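Restriction endonuclease EcoP15I, modification subunit (PDB 4ZCF) methylates an adenine in one strand of its asymmetric DNA recognition site as a homodimer, and supports DNA restriction together with the Res subunit. Local coordinates at a contact of chain A with DNA and the interface of chains A and B. Numbering follows the deposited sequence. Chains: chain A/B, Restriction endonuclease EcoP15I, modification subunit.

Contact 1, where chain A reads and grips the DNA, and contact 2, where chain A meets chain B, lie about 55 Å apart between the centres of their C-alpha atoms and share no residues. Contact 1 is built from loop residues after strand 313-318, A:Lys343 further along that loop, and the approach to strand 376-380, whereas contact 2 brings the segment before strand 57-60 of chain A to the start of helix 63-71 of chain B. Mod works as a homodimer: one subunit makes most sequence-specific contacts, the other receives the flipped adenine. Contact 2 probably contributes to the subunit pairing behind this division of labour.

Contact 1: a contact of chain A with DNA. Residues chain A 319, 343, 373-374. With nucleotides of chain C.
The loop entering strand 376-380, with A:Lys373 and A:Ile374, runs beside the phosphate of DC4, while A:Gln319, just past strand 313-318, reaches its base from the major-groove side. There the side-chain carbonyl OE1 of A:Gln319 accepts a hydrogen bond from the exocyclic amine N4 of the paired DC4 at 2.7 Å. The donor lies tilted 21° from the carbonyl plane, and the side chain, extended beyond CG, also brings its amide NE2 near C8 of the DA3 base. An acceptor facing the Hoogsteen edge suits an amino group such as that of cytosine, so this contact probably contributes to sequence reading.

The phosphate is held from several sides. OP1 of DC4 accepts from the ammonium NZ of A:Lys343 at 2.8 Å and, over a longer and nearly straight bond, from the backbone N of A:Ile374 at 3.3 Å. OP2 of DC4 forms a salt bridge with A:Lys373 NZ at 3.0 Å. Bends at chi2 (70°) and chi4 (68°) curl the A:Lys373 chain back, and NZ also donates to the backbone O of A:Ile374 at 2.6 Å, in the carbonyl plane. This second bond is likely to steady the ammonium group, and the aliphatic CE packs near C3' of the DA3 deoxyribose. Shortening A:Lys373 to an alanine is likely to leave OP2 of DC4 without its charged mate, the carbonyl of A:Ile374 without this donor and the DA3 sugar without its aliphatic neighbour. Beyond the phosphate, the CD1 methyl of A:Ile374 rests against the DC4 deoxyribose, 3.8 Å from its C3' atom.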
loop_
_atom_site.group_PDB
_atom_site.type_symbol
_atom_site.label_atom_id
_atom_site.label_comp_id
_atom_site.label_asym_id
_atom_site.label_seq_id
_atom_site.Cartn_x
_atom_site.Cartn_y
_atom_site.Cartn_z
ATOM N N GLN A 319 0.170 -10.174 34.480
ATOM C CA GLN A 319 1.189 -11.220 34.543
ATOM C C GLN A 319 1.978 -11.168 33.263
ATOM O O GLN A 319 2.170 -12.183 32.588
ATOM C CB GLN A 319 0.489 -12.573 34.738
ATOM C CG GLN A 319 -0.460 -12.515 35.947
ATOM C CD GLN A 319 -1.393 -13.668 36.100
ATOM O OE1 GLN A 319 -1.701 -14.439 35.160
ATOM N NE2 GLN A 319 -1.869 -13.794 37.321
ATOM N N LYS A 343 10.560 -14.486 42.836
ATOM C CA LYS A 343 10.741 -15.544 41.847
ATOM C C LYS A 343 10.800 -14.928 40.445
ATOM O O LYS A 343 9.990 -14.057 40.095
ATOM C CB LYS A 343 9.657 -16.624 41.936
ATOM C CG LYS A 343 9.992 -17.888 41.118
ATOM C CD LYS A 343 8.969 -19.013 41.306
ATOM C CE LYS A 343 7.717 -18.886 40.448
ATOM N NZ LYS A 343 6.464 -18.873 41.262
ATOM N N LYS A 373 6.317 -15.687 44.478
ATOM C CA LYS A 373 5.354 -15.254 43.461
ATOM C C LYS A 373 6.012 -14.233 42.483
ATOM O O LYS A 373 6.606 -13.246 42.932
ATOM C CB LYS A 373 4.114 -14.646 44.173
ATOM C CG LYS A 373 3.035 -13.987 43.307
ATOM C CD LYS A 373 2.229 -14.973 42.470
ATOM C CE LYS A 373 1.334 -14.256 41.483
ATOM N NZ LYS A 373 2.088 -13.543 40.394
ATOM N N ILE A 374 5.912 -14.492 41.148
ATOM C CA ILE A 374 6.437 -13.587 40.121
ATOM C C ILE A 374 5.606 -12.325 40.196
ATOM O O ILE A 374 4.395 -12.419 40.423
ATOM C CB ILE A 374 6.409 -14.190 38.688
ATOM C CG1 ILE A 374 7.145 -15.557 38.601
ATOM C CG2 ILE A 374 6.943 -13.203 37.647
ATOM C CD1 ILE A 374 6.857 -16.364 37.229
ATOM P P DA C 3 -1.717 -16.083 42.742
ATOM O OP1 DA C 3 -0.756 -16.227 43.853
ATOM O OP2 DA C 3 -2.124 -14.718 42.336
ATOM O "O5'" DA C 3 -1.135 -16.866 41.473
ATOM C "C5'" DA C 3 -0.726 -18.209 41.570
ATOM C "C4'" DA C 3 -0.052 -18.645 40.293
ATOM O "O4'" DA C 3 -1.034 -18.972 39.289
ATOM C "C3'" DA C 3 0.858 -17.595 39.677
ATOM O "O3'" DA C 3 2.172 -18.108 39.589
ATOM C "C2'" DA C 3 0.249 -17.260 38.315
ATOM C "C1'" DA C 3 -0.635 -18.461 38.035
ATOM N N9 DA C 3 -1.869 -18.113 37.344
ATOM C C8 DA C 3 -2.788 -17.131 37.644
ATOM N N7 DA C 3 -3.840 -17.125 36.854
ATOM C C5 DA C 3 -3.598 -18.195 36.013
ATOM C C6 DA C 3 -4.329 -18.753 34.964
ATOM N N6 DA C 3 -5.517 -18.276 34.564
ATOM N N1 DA C 3 -3.769 -19.807 34.316
ATOM C C2 DA C 3 -2.573 -20.289 34.690
ATOM N N3 DA C 3 -1.818 -19.858 35.693
ATOM C C4 DA C 3 -2.395 -18.812 36.301
ATOM P P DC C 4 3.474 -17.216 39.317
ATOM O OP1 DC C 4 4.287 -17.298 40.553
ATOM O OP2 DC C 4 3.060 -15.884 38.823
ATOM O "O5'" DC C 4 4.179 -18.051 38.139
ATOM C "C5'" DC C 4 3.905 -19.429 38.020
ATOM C "C4'" DC C 4 4.103 -20.002 36.632
ATOM O "O4'" DC C 4 2.875 -19.979 35.866
ATOM C "C3'" DC C 4 5.198 -19.433 35.744
ATOM O "O3'" DC C 4 5.944 -20.519 35.144
ATOM C "C2'" DC C 4 4.396 -18.608 34.737
ATOM C "C1'" DC C 4 3.100 -19.398 34.589
ATOM N N1 DC C 4 1.869 -18.586 34.261
ATOM C C2 DC C 4 0.893 -19.102 33.398
ATOM O O2 DC C 4 1.100 -20.158 32.801
ATOM N N3 DC C 4 -0.234 -18.374 33.169
ATOM C C4 DC C 4 -0.409 -17.174 33.736
ATOM N N4 DC C 4 -1.525 -16.491 33.458
ATOM C C5 DC C 4 0.540 -16.653 34.665
ATOM C C6 DC C 4 1.642 -17.382 34.886
#

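Contact 2: the interface of chains A and B. Residues chain A 53-55; chain B 59-64.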
loop_
_atom_site.group_PDB
_atom_site.type_symbol
_atom_site.label_atom_id
_atom_site.label_comp_id
_atom_site.label_asym_id
_atom_site.label_seq_id
_atom_site.Cartn_x
_atom_site.Cartn_y
_atom_site.Cartn_z
ATOM N N LYS A 53 11.362 -12.184 -21.781
ATOM C CA LYS A 53 12.204 -12.255 -20.580
ATOM C C LYS A 53 11.367 -12.510 -19.315
ATOM O O LYS A 53 10.418 -11.790 -19.051
ATOM C CB LYS A 53 13.053 -10.992 -20.433
ATOM N N GLU A 54 11.700 -13.579 -18.579
ATOM C CA GLU A 54 11.062 -14.028 -17.343
ATOM C C GLU A 54 11.258 -13.015 -16.199
ATOM O O GLU A 54 12.396 -12.634 -15.898
ATOM C CB GLU A 54 11.708 -15.345 -16.945
ATOM C CG GLU A 54 10.752 -16.442 -16.559
ATOM C CD GLU A 54 11.488 -17.755 -16.429
ATOM O OE1 GLU A 54 12.528 -17.792 -15.726
ATOM O OE2 GLU A 54 11.056 -18.732 -17.083
ATOM N N SER A 55 10.149 -12.579 -15.563
ATOM C CA SER A 55 10.168 -11.633 -14.449
ATOM C C SER A 55 8.985 -11.859 -13.510
ATOM O O SER A 55 8.028 -12.536 -13.890
ATOM C CB SER A 55 10.205 -10.191 -14.948
ATOM O OG SER A 55 8.982 -9.778 -15.532
ATOM N N ASN B 59 3.968 -14.944 -13.521
ATOM C CA ASN B 59 5.269 -15.300 -13.990
ATOM C C ASN B 59 6.207 -14.906 -12.849
ATOM O O ASN B 59 5.899 -13.985 -12.069
ATOM C CB ASN B 59 5.593 -14.533 -15.278
ATOM C CG ASN B 59 6.839 -15.000 -15.996
ATOM O OD1 ASN B 59 7.339 -16.125 -15.818
ATOM N ND2 ASN B 59 7.367 -14.126 -16.828
ATOM N N TRP B 60 7.313 -15.654 -12.718
ATOM C CA TRP B 60 8.338 -15.395 -11.736
ATOM C C TRP B 60 9.672 -15.760 -12.323
ATOM O O TRP B 60 9.718 -16.510 -13.301
ATOM C CB TRP B 60 8.051 -16.106 -10.386
ATOM C CG TRP B 60 8.293 -17.575 -10.345
ATOM C CD1 TRP B 60 9.461 -18.210 -10.037
ATOM C CD2 TRP B 60 7.330 -18.605 -10.602
ATOM N NE1 TRP B 60 9.284 -19.578 -10.089
ATOM C CE2 TRP B 60 7.989 -19.847 -10.444
ATOM C CE3 TRP B 60 5.973 -18.599 -10.998
ATOM C CZ2 TRP B 60 7.330 -21.065 -10.601
ATOM C CZ3 TRP B 60 5.320 -19.812 -11.151
ATOM C CH2 TRP B 60 5.995 -21.028 -10.953
ATOM N N LEU B 61 10.756 -15.220 -11.740
ATOM C CA LEU B 61 12.126 -15.510 -12.136
ATOM C C LEU B 61 12.553 -16.891 -11.578
ATOM O O LEU B 61 12.634 -17.091 -10.360
ATOM C CB LEU B 61 13.033 -14.386 -11.656
ATOM C CG LEU B 61 14.454 -14.355 -12.198
ATOM C CD1 LEU B 61 14.479 -14.291 -13.706
ATOM C CD2 LEU B 61 15.236 -13.219 -11.550
ATOM N N GLY B 62 12.732 -17.847 -12.494
ATOM C CA GLY B 62 13.054 -19.231 -12.174
ATOM C C GLY B 62 11.905 -20.163 -12.520
ATOM O O GLY B 62 11.945 -21.349 -12.185
ATOM N N LYS B 63 10.884 -19.655 -13.220
ATOM C CA LYS B 63 9.759 -20.499 -13.617
ATOM C C LYS B 63 10.167 -21.708 -14.509
ATOM O O LYS B 63 9.767 -22.844 -14.200
ATOM C CB LYS B 63 8.592 -19.688 -14.196
ATOM C CG LYS B 63 7.338 -20.520 -14.387
ATOM C CD LYS B 63 6.151 -19.723 -14.925
ATOM C CE LYS B 63 4.930 -20.612 -15.053
ATOM N NZ LYS B 63 3.648 -19.858 -14.880
ATOM N N SER B 64 10.981 -21.469 -15.572
ATOM C CA SER B 64 11.457 -22.523 -16.492
ATOM C C SER B 64 12.471 -23.455 -15.821
ATOM O O SER B 64 12.530 -24.647 -16.145
ATOM C CB SER B 64 12.000 -21.937 -17.799
ATOM O OG SER B 64 12.926 -20.878 -17.609
#
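A:Glu54 crosses to chain B and sets its carboxylate at the amino-terminal end of helix 63-71, where both oxygens find donors. OE2 of A:Glu54 accepts from the side-chain hydroxyl OG of B:Ser64 at 2.9 Å, on the syn side and close to the carboxylate plane. The same A:Glu54 oxygen, OE2, accepts a hydrogen bond from the backbone N of B:Ser64 at 3.1 Å, this time from well above the plane. OE1 of A:Glu54 accepts a hydrogen bond from the backbone N of B:Gly62 at 3.2 Å, also from above the plane, 49° out of it. Together these bonds fix the rotation of the carboxylate, and the negative group lies where the helix dipole would probably stabilise it, in the manner of a helix cap supplied by the partner subunit.

The side chain of A:Glu54 is extended beyond CG, which carries the acid to the helix start of chain B. On the way CG of A:Glu54 passes the side-chain OD1 of B:Asn59 at 3.5 Å. The two side chains cross at about a right angle, with carboxylate and amide planes turned 80° apart, so the asparagine flanks the glutamate stem without stacking on it. With CG anti to the backbone N (chi1 -170°), the B:Asn59 amide swings towards chain A, and its ND2 lies 3.4 Å from the backbone N of A:Ser55. Elsewhere, the CD1 methyl of B:Leu61 packs near the backbone O of A:Glu54.

Behind this first shell, CB of B:Lys63 sits over the centre of the B:Trp60 ring, 3.8 Å above its plane. That packing ties the first turn of the helix to the segment before it and is likely to steady the backbone donors. In the fold, A:Glu54 and A:Ser55 precede strand 57-60 of chain A, while the receiving turn of chain B links strand 56-59 to helix 63-71.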